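Local coordinates for glucose dehydrogenase (Haloferax mediterranei, PDB 2B5W) that catalyses the zinc-dependent oxidation of D-glucose to D-glucono-1,5-lactone with NADP+ or NAD+ as electron acceptor, NADP+ being preferred, and works as a homodimer, at the interface of chains A and B. Coordinates in Å, arbitrary orientation; residue numbers count along the deposited sequence, not the author numbering. Chains: chain A/B, glucose dehydrogenase.

The interface of chains A and B. Residues chain A 253, 257, 275-278, 280; chain B 284-285, 288.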
ATOM      1  N   PRO A 253      16.346  -5.310   4.676  1.00 28.14           N
ATOM      2  CA  PRO A 253      15.870  -4.498   3.533  1.00 32.80           C
ATOM      3  C   PRO A 253      15.598  -5.213   2.223  1.00 31.50           C
ATOM      4  O   PRO A 253      14.646  -4.875   1.498  1.00 30.24           O
ATOM      5  CB  PRO A 253      16.974  -3.464   3.375  1.00 36.17           C
ATOM      6  CG  PRO A 253      17.488  -3.310   4.740  1.00 29.77           C
ATOM      7  CD  PRO A 253      17.496  -4.676   5.335  1.00 28.32           C
ATOM      8  N   ILE A 257      12.014  -5.209  -0.748  1.00 26.41           N
ATOM      9  CA  ILE A 257      12.080  -5.157  -2.214  1.00 25.62           C
ATOM     10  C   ILE A 257      11.588  -6.422  -2.881  1.00 23.31           C
ATOM     11  O   ILE A 257      10.805  -6.401  -3.821  1.00 25.01           O
ATOM     12  CB  ILE A 257      13.547  -4.908  -2.671  1.00 30.14           C
ATOM     13  CG1 ILE A 257      14.141  -3.650  -2.025  1.00 32.32           C
ATOM     14  CG2 ILE A 257      13.626  -4.887  -4.198  1.00 32.23           C
ATOM     15  CD1 ILE A 257      13.461  -2.352  -2.411  1.00 34.34           C
ATOM     16  N   PRO A 275      15.064  -1.372   9.586  1.00 24.69           N
ATOM     17  CA  PRO A 275      16.484  -1.513   9.197  1.00 24.90           C
ATOM     18  C   PRO A 275      17.248  -0.227   9.199  1.00 31.51           C
ATOM     19  O   PRO A 275      16.668   0.838   9.039  1.00 29.43           O
ATOM     20  CB  PRO A 275      16.423  -2.044   7.771  1.00 27.92           C
ATOM     21  CG  PRO A 275      15.093  -1.494   7.205  1.00 28.85           C
ATOM     22  CD  PRO A 275      14.200  -1.356   8.392  1.00 26.99           C
ATOM     23  N   SER A 276      18.569  -0.339   9.358  1.00 32.57           N
ATOM     24  CA  SER A 276      19.457   0.771   9.081  1.00 33.58           C
ATOM     25  C   SER A 276      19.608   0.975   7.589  1.00 27.91           C
ATOM     26  O   SER A 276      19.316   0.092   6.782  1.00 28.22           O
ATOM     27  CB  SER A 276      20.855   0.477   9.656  1.00 42.78           C
ATOM     28  OG  SER A 276      20.833   0.509  11.066  1.00 39.56           O
ATOM     29  N   ASP A 277      20.138   2.138   7.212  1.00 34.26           N
ATOM     30  CA  ASP A 277      20.454   2.392   5.812  1.00 36.47           C
ATOM     31  C   ASP A 277      21.368   1.303   5.255  1.00 44.51           C
ATOM     32  O   ASP A 277      22.277   0.800   5.936  1.00 42.96           O
ATOM     33  CB  ASP A 277      21.127   3.763   5.637  1.00 47.52           C
ATOM     34  CG  ASP A 277      20.188   4.917   5.915  1.00 53.00           C
ATOM     35  OD1 ASP A 277      18.979   4.698   6.171  1.00 37.47           O
ATOM     36  OD2 ASP A 277      20.578   6.097   5.903  1.00 40.36           O
ATOM     37  N   TRP A 278      21.092   0.936   4.013  1.00 31.71           N
ATOM     38  CA  TRP A 278      21.823  -0.082   3.296  1.00 29.75           C
ATOM     39  C   TRP A 278      21.520   0.047   1.803  1.00 44.17           C
ATOM     40  O   TRP A 278      20.388  -0.153   1.376  1.00 35.75           O
ATOM     41  CB  TRP A 278      21.478  -1.480   3.828  1.00 37.60           C
ATOM     42  CG  TRP A 278      22.280  -2.591   3.199  1.00 36.11           C
ATOM     43  CD1 TRP A 278      23.482  -2.479   2.554  1.00 46.58           C
ATOM     44  CD2 TRP A 278      21.930  -3.973   3.150  1.00 58.24           C
ATOM     45  NE1 TRP A 278      23.892  -3.707   2.099  1.00 41.90           N
ATOM     46  CE2 TRP A 278      22.961  -4.646   2.457  1.00 56.05           C
ATOM     47  CE3 TRP A 278      20.843  -4.721   3.627  1.00 36.31           C
ATOM     48  CZ2 TRP A 278      22.938  -6.025   2.232  1.00 61.27           C
ATOM     49  CZ3 TRP A 278      20.819  -6.090   3.399  1.00 68.56           C
ATOM     50  CH2 TRP A 278      21.859  -6.727   2.706  1.00 40.49           C
ATOM     51  N   PHE A 280      22.383  -1.053  -2.251  1.00 37.38           N
ATOM     52  CA  PHE A 280      22.895  -2.093  -3.121  1.00 39.53           C
ATOM     53  C   PHE A 280      22.105  -2.058  -4.409  1.00 39.92           C
ATOM     54  O   PHE A 280      21.130  -1.318  -4.512  1.00 36.55           O
ATOM     55  CB  PHE A 280      22.768  -3.474  -2.445  1.00 44.78           C
ATOM     56  CG  PHE A 280      21.433  -3.704  -1.742  1.00 29.14           C
ATOM     57  CD1 PHE A 280      20.366  -4.264  -2.417  1.00 35.05           C
ATOM     58  CD2 PHE A 280      21.285  -3.373  -0.399  1.00 30.59           C
ATOM     59  CE1 PHE A 280      19.163  -4.487  -1.750  1.00 29.26           C
ATOM     60  CE2 PHE A 280      20.062  -3.583   0.266  1.00 34.24           C
ATOM     61  CZ  PHE A 280      19.026  -4.135  -0.416  1.00 33.79           C
TER
ATOM     62  N   ALA B 284      17.877   0.716  -0.008  1.00 29.91           N
ATOM     63  CA  ALA B 284      16.717  -0.091   0.350  1.00 35.16           C
ATOM     64  C   ALA B 284      16.437  -0.017   1.854  1.00 30.17           C
ATOM     65  O   ALA B 284      15.288  -0.103   2.278  1.00 25.91           O
ATOM     66  CB  ALA B 284      16.951  -1.513  -0.082  1.00 34.74           C
ATOM     67  N   GLY B 285      17.473   0.116   2.682  1.00 25.70           N
ATOM     68  CA  GLY B 285      17.289   0.342   4.100  1.00 27.96           C
ATOM     69  C   GLY B 285      16.469   1.577   4.403  1.00 30.33           C
ATOM     70  O   GLY B 285      15.545   1.534   5.229  1.00 28.81           O
ATOM     71  N   HIS B 288      12.788   1.063   3.180  1.00 25.62           N
ATOM     72  CA  HIS B 288      12.090   0.146   4.070  1.00 22.01           C
ATOM     73  C   HIS B 288      11.759   0.817   5.383  1.00 20.83           C
ATOM     74  O   HIS B 288      10.616   0.813   5.805  1.00 22.17           O
ATOM     75  CB  HIS B 288      13.008  -1.064   4.271  1.00 22.60           C
ATOM     76  CG  HIS B 288      12.423  -2.201   5.050  1.00 26.41           C
ATOM     77  ND1 HIS B 288      13.072  -3.415   5.141  1.00 26.83           N
ATOM     78  CD2 HIS B 288      11.281  -2.329   5.771  1.00 24.14           C
ATOM     79  CE1 HIS B 288      12.341  -4.252   5.858  1.00 25.24           C
ATOM     80  NE2 HIS B 288      11.244  -3.621   6.248  1.00 23.62           N
TER
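The first turn of helix 284-293 of chain B, in the nucleotide-binding half of this zinc-containing, medium-chain alcohol dehydrogenase, docks against the start of helix 253-262 and the loop leading into strand 279-283 of chain A; the contact forms part of the two-fold dimer interface. B:Ala284, B:Gly285 and B:His288 meet A:Pro253, A:Pro275, A:Trp278 and A:Phe280. At the helix N-terminus, the amide N of B:Gly285 donates a nearly straight hydrogen bond, 176° at the hydrogen, to the carbonyl O of A:Trp278 at 3.2 Å. The donor stands 19° from the carbonyl plane. The N of B:Ala284 is also near this oxygen, but its hydrogen is not aimed at it. An acceptor at this helix end would probably also be favoured by the helix dipole.

The methyl CB of B:Ala284 is the apolar tip of the turn and touches the CZ rim of the A:Phe280 ring from above one face, CZ to CB 3.4 Å. With CG between its backbone N and carbonyl carbon, A:Phe280 turns its ring toward this methyl and sets CE2 over the centre of the A:Trp278 indole within chain A. A:Ile257 CG1 approaches the same methyl at 4.0 Å. Alongside, the A:Pro253 ring lies against the backbone of the turn, its CG 3.7 Å from B:Gly285 CA, which has no side chain to hold the proline away.

One turn further on, the B:His288 imidazole, its CG anti to the backbone N (chi1 -174°), meets two prolines, one over a face and the other at an edge. A:Pro275 crosses it at about a right angle, with CD over the ring centre and CG toward the CG–ND1 side, 3.8 Å from the ring centroid, in a CH-pi contact. A:Pro253 adjoins the imidazole edge, with CA 3.4 Å from ND1. An alanine in place of B:His288 would probably leave A:Pro275 CG without its aromatic face and open a gap beside A:Pro253.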